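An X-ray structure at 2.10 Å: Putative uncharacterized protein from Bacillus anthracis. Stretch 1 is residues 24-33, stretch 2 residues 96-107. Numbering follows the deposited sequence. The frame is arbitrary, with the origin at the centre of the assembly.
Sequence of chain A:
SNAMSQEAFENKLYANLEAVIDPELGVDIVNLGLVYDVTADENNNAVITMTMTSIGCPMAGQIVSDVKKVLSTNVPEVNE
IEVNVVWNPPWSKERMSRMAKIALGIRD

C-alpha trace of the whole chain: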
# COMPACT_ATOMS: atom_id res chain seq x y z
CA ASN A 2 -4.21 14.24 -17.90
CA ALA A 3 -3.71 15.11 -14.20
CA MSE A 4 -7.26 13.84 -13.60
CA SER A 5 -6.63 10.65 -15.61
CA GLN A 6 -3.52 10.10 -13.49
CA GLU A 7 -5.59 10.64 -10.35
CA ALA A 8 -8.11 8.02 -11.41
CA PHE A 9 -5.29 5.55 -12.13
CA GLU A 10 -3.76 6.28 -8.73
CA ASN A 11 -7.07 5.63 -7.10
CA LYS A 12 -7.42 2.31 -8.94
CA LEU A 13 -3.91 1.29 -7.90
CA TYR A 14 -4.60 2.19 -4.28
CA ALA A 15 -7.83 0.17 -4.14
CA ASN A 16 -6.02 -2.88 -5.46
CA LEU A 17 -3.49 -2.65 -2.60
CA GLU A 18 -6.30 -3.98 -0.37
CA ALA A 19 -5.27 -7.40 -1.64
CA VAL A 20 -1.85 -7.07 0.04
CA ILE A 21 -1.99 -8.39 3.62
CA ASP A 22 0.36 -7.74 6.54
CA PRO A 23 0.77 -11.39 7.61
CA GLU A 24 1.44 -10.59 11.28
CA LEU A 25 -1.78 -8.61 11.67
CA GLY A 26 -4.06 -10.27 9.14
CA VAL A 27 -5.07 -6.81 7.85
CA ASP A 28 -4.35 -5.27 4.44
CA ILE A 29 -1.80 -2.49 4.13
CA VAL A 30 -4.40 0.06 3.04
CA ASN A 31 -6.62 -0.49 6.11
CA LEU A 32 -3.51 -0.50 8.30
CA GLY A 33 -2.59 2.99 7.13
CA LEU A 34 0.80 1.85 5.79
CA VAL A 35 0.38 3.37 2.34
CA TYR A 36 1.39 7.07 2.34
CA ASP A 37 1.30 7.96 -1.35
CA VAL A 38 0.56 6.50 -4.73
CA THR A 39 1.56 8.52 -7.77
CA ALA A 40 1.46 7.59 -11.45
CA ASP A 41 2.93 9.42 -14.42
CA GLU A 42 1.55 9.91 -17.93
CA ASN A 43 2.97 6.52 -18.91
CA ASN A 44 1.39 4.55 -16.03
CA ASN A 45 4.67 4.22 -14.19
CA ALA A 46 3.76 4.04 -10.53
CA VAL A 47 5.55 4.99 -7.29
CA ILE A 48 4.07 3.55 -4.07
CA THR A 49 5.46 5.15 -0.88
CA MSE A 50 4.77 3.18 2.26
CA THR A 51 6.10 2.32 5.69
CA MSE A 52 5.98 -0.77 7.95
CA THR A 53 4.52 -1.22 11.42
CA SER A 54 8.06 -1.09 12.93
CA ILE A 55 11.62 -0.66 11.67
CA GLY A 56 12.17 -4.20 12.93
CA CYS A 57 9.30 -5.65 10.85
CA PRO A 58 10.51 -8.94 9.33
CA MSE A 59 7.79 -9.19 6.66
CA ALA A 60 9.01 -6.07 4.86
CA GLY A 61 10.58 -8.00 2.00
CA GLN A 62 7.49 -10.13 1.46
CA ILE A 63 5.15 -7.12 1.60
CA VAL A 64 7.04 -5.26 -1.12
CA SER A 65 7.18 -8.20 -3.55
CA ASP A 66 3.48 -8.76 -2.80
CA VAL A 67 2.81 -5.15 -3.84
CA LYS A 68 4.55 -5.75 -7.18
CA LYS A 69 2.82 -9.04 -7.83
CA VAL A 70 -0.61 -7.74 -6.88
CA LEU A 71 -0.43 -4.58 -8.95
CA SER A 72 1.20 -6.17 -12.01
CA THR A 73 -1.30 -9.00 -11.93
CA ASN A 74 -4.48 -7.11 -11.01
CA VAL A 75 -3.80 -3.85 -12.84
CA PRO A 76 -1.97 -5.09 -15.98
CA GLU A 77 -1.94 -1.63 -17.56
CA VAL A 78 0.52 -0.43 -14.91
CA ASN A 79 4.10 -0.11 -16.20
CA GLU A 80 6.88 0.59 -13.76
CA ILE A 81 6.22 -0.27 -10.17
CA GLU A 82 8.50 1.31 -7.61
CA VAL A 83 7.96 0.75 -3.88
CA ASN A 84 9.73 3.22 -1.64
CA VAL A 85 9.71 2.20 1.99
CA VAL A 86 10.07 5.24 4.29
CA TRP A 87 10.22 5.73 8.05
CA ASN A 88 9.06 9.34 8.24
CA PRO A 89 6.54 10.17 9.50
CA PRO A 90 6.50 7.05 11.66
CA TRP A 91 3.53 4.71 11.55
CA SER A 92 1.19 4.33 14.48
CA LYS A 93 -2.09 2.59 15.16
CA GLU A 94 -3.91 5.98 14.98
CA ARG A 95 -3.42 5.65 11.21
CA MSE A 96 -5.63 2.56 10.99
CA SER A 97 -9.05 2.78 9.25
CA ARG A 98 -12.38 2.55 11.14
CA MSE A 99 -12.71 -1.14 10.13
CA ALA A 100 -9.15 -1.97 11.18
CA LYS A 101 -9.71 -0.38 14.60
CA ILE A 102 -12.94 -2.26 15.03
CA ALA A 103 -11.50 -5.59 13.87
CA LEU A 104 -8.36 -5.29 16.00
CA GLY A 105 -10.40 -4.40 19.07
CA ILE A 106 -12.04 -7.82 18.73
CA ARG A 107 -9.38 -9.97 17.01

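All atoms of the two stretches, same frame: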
# COMPACT_ATOMS: atom_id res chain seq x y z
N GLU A 24 1.47 -10.61 9.83
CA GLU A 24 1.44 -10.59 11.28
C GLU A 24 0.13 -10.05 11.85
O GLU A 24 -0.30 -10.47 12.92
CB GLU A 24 2.63 -9.78 11.81
CG GLU A 24 3.98 -10.34 11.37
CD GLU A 24 5.06 -9.28 11.28
OE1 GLU A 24 4.82 -8.23 10.63
OE2 GLU A 24 6.16 -9.49 11.86
N LEU A 25 -0.54 -9.14 11.14
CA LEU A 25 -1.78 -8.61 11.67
C LEU A 25 -3.04 -9.13 11.01
O LEU A 25 -4.13 -8.92 11.52
CB LEU A 25 -1.79 -7.09 11.62
CG LEU A 25 -0.90 -6.46 12.66
CD1 LEU A 25 -0.79 -4.96 12.39
CD2 LEU A 25 -1.46 -6.76 14.07
N GLY A 26 -2.89 -9.80 9.87
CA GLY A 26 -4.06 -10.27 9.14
C GLY A 26 -4.93 -9.14 8.60
O GLY A 26 -6.13 -9.33 8.42
N VAL A 27 -4.33 -7.98 8.34
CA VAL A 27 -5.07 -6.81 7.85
C VAL A 27 -4.32 -6.26 6.65
O VAL A 27 -3.08 -6.31 6.63
CB VAL A 27 -5.23 -5.74 8.97
CG1 VAL A 27 -5.73 -4.41 8.43
CG2 VAL A 27 -6.21 -6.26 10.02
N ASP A 28 -5.03 -5.76 5.65
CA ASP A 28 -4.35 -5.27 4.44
C ASP A 28 -3.65 -3.95 4.69
O ASP A 28 -4.01 -3.21 5.61
CB ASP A 28 -5.31 -5.12 3.27
CG ASP A 28 -6.31 -4.00 3.47
OD1 ASP A 28 -5.92 -2.81 3.31
OD2 ASP A 28 -7.49 -4.30 3.78
N ILE A 29 -2.67 -3.63 3.86
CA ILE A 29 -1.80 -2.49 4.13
C ILE A 29 -2.53 -1.15 4.01
O ILE A 29 -2.13 -0.15 4.61
CB ILE A 29 -0.53 -2.54 3.25
CG1 ILE A 29 -0.89 -2.42 1.77
CG2 ILE A 29 0.19 -3.84 3.49
CD1 ILE A 29 0.33 -2.32 0.84
N VAL A 30 -3.56 -1.12 3.18
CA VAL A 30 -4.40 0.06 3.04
C VAL A 30 -5.14 0.33 4.36
O VAL A 30 -5.00 1.42 4.96
CB VAL A 30 -5.37 -0.10 1.84
CG1 VAL A 30 -6.50 0.91 1.90
CG2 VAL A 30 -4.60 0.07 0.54
N ASN A 31 -5.90 -0.66 4.84
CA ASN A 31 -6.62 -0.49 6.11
C ASN A 31 -5.69 -0.29 7.31
O ASN A 31 -6.06 0.37 8.27
CB ASN A 31 -7.64 -1.61 6.33
CG ASN A 31 -8.90 -1.42 5.48
OD1 ASN A 31 -9.07 -2.10 4.47
ND2 ASN A 31 -9.77 -0.48 5.88
N LEU A 32 -4.45 -0.79 7.23
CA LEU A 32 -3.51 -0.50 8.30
C LEU A 32 -3.02 0.95 8.33
O LEU A 32 -2.51 1.40 9.34
CB LEU A 32 -2.30 -1.42 8.24
CG LEU A 32 -2.47 -2.78 8.91
CD1 LEU A 32 -1.17 -3.56 8.79
CD2 LEU A 32 -2.90 -2.64 10.37
N GLY A 33 -3.14 1.65 7.22
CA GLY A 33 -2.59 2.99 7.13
C GLY A 33 -1.12 3.00 6.75
O GLY A 33 -0.42 3.99 7.00
N MSE A 96 -4.74 3.62 11.48
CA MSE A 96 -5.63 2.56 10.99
C MSE A 96 -7.03 3.06 10.60
O MSE A 96 -7.54 4.00 11.21
CB MSE A 96 -5.73 1.52 12.08
CG MSE A 96 -4.39 0.82 12.22
SE MSE A 96 -4.51 -0.70 13.43
CE MSE A 96 -5.98 -0.26 14.60
N SER A 97 -7.65 2.43 9.60
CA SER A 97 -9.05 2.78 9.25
C SER A 97 -10.06 2.41 10.35
O SER A 97 -9.74 1.65 11.26
CB SER A 97 -9.45 2.03 7.97
OG SER A 97 -9.54 0.63 8.21
N ARG A 98 -11.30 2.90 10.21
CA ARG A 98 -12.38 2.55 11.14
C ARG A 98 -12.53 1.03 11.22
O ARG A 98 -12.63 0.48 12.31
CB ARG A 98 -13.70 3.21 10.66
CG ARG A 98 -15.04 2.79 11.39
CD ARG A 98 -16.26 3.38 10.67
NE ARG A 98 -16.30 2.98 9.25
CZ ARG A 98 -16.89 1.86 8.80
NH1 ARG A 98 -16.83 1.56 7.51
NH2 ARG A 98 -17.53 1.03 9.64
N MSE A 99 -12.53 0.33 10.09
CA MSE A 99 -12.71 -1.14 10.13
C MSE A 99 -11.53 -1.87 10.78
O MSE A 99 -11.72 -2.88 11.47
CB MSE A 99 -13.02 -1.74 8.74
CG MSE A 99 -14.47 -1.50 8.30
SE MSE A 99 -15.75 -2.28 9.58
CE MSE A 99 -15.09 -4.15 9.50
N ALA A 100 -10.31 -1.38 10.55
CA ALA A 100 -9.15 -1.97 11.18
C ALA A 100 -9.25 -1.81 12.69
O ALA A 100 -8.99 -2.77 13.45
CB ALA A 100 -7.83 -1.36 10.61
N LYS A 101 -9.62 -0.62 13.16
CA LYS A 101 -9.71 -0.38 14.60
C LYS A 101 -10.79 -1.25 15.19
O LYS A 101 -10.67 -1.75 16.29
CB LYS A 101 -10.01 1.10 14.92
CG LYS A 101 -8.79 2.01 14.63
CD LYS A 101 -9.14 3.51 14.64
CE LYS A 101 -7.83 4.35 14.59
NZ LYS A 101 -8.05 5.81 14.31
N ILE A 102 -11.88 -1.43 14.46
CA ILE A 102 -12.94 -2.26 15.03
C ILE A 102 -12.46 -3.70 15.06
O ILE A 102 -12.62 -4.40 16.07
CB ILE A 102 -14.26 -2.15 14.20
CG1 ILE A 102 -14.98 -0.84 14.53
CG2 ILE A 102 -15.16 -3.39 14.42
CD1 ILE A 102 -15.97 -0.44 13.45
N ALA A 103 -11.89 -4.16 13.95
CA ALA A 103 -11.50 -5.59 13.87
C ALA A 103 -10.44 -5.92 14.92
O ALA A 103 -10.52 -6.95 15.60
CB ALA A 103 -11.01 -5.95 12.48
N LEU A 104 -9.47 -5.04 15.09
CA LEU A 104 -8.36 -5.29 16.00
C LEU A 104 -8.74 -5.11 17.45
O LEU A 104 -8.05 -5.61 18.33
CB LEU A 104 -7.11 -4.48 15.61
CG LEU A 104 -6.50 -4.97 14.27
CD1 LEU A 104 -5.49 -3.98 13.74
CD2 LEU A 104 -5.83 -6.33 14.42
N GLY A 105 -9.86 -4.44 17.71
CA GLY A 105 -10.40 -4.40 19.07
C GLY A 105 -11.02 -5.73 19.47
O GLY A 105 -11.16 -6.05 20.64
N ILE A 106 -11.38 -6.54 18.48
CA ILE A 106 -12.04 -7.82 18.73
C ILE A 106 -11.12 -9.01 18.43
O ILE A 106 -11.16 -10.01 19.12
CB ILE A 106 -13.35 -7.93 17.90
CG1 ILE A 106 -14.50 -7.26 18.65
CG2 ILE A 106 -13.71 -9.39 17.61
CD1 ILE A 106 -14.99 -5.96 17.99
N ARG A 107 -10.30 -8.90 17.39
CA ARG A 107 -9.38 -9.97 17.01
C ARG A 107 -8.03 -9.76 17.69
O ARG A 107 -7.13 -9.17 17.10
CB ARG A 107 -9.18 -10.01 15.49
CG ARG A 107 -10.46 -9.74 14.68
CD ARG A 107 -10.44 -10.37 13.31
NE ARG A 107 -9.19 -10.16 12.59
CZ ARG A 107 -8.83 -10.86 11.51
NH1 ARG A 107 -9.61 -11.84 11.04
NH2 ARG A 107 -7.67 -10.61 10.89

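The contact is a small, mainly apolar packing of a helix against a loop and short helical turn, pinned at one end by a backbone hydrogen bond; it buries 423 Å² in all, counting both sides.

The pin lies where the two backbones come closest, with Leu32 CA 4.6 Å from Met96 CA and Asn31 CA 5.1 Å from Ser97 CA. Ser97 N donates to Asn31 O at 2.9 Å, and the N-H...O angle of 172° makes the bond nearly straight. Asn31 O gathers further contacts: a weak hydrogen bond from Ser97 OG at 3.5 Å, a CA-H...O contact from Met96 CA at 3.5 Å, and Ala100 CB at 3.4 Å. Ser97 suits this spot because it also caps its own helix. With chi1 in the p well, Ser97 OG accepts from Ala100 N at 3.2 Å, satisfying an amide that has no helical carbonyl before it.

Stretch 1 has a matching cap. Asp28 OD1 accepts from Asn31 N at 2.6 Å, starting the short turn that carries the Asn31 carbonyl to Ser97. Gly33 closes that turn in a Schellman motif, with Gly33 N bonded to Val30 O at 2.9 Å. Its positive phi suits glycine, since at these backbone angles a CB would be jammed against the carbonyl oxygen of Leu32.

Along the helix, Ala100 and Leu104 stand one turn apart and both direct CA-to-CB toward stretch 1. The small Ala100 lets the backbone of Asn31 come close, and its CB also lies 4.3 Å from Val27 CG1. Leu104 reaches farther: its CD2 is 4.4 Å from Val27 CG2 and 4.4 Å from Leu25 CD2, while its CD1 is 4.5 Å from Leu32 CD2. Val27, whose CA-to-CB bond points toward stretch 2, thus uses its two methyls on successive turns of the helix. The CA-to-CB bond of Leu32 points away from stretch 2, yet its end comes nearer, and CD2 packs 4.0 Å from SE of Met96, a selenomethionine. These branched and flexible apolar side chains pack loosely between the backbones without needing polar partners, and Leu32 is buried.

At the far end the contact becomes more exposed and polar. Arg107 directs CA-to-CB toward stretch 1, and its long side chain brings NH2 to 3.2 Å from Gly26 O and 4.0 Å from Leu25 O, the latter lying at the edge of the guanidinium. Gly26 suits this place twice over: its positive phi favours glycine, and an ideal CB would fall 2.9 Å from Arg107 NH2, a clash.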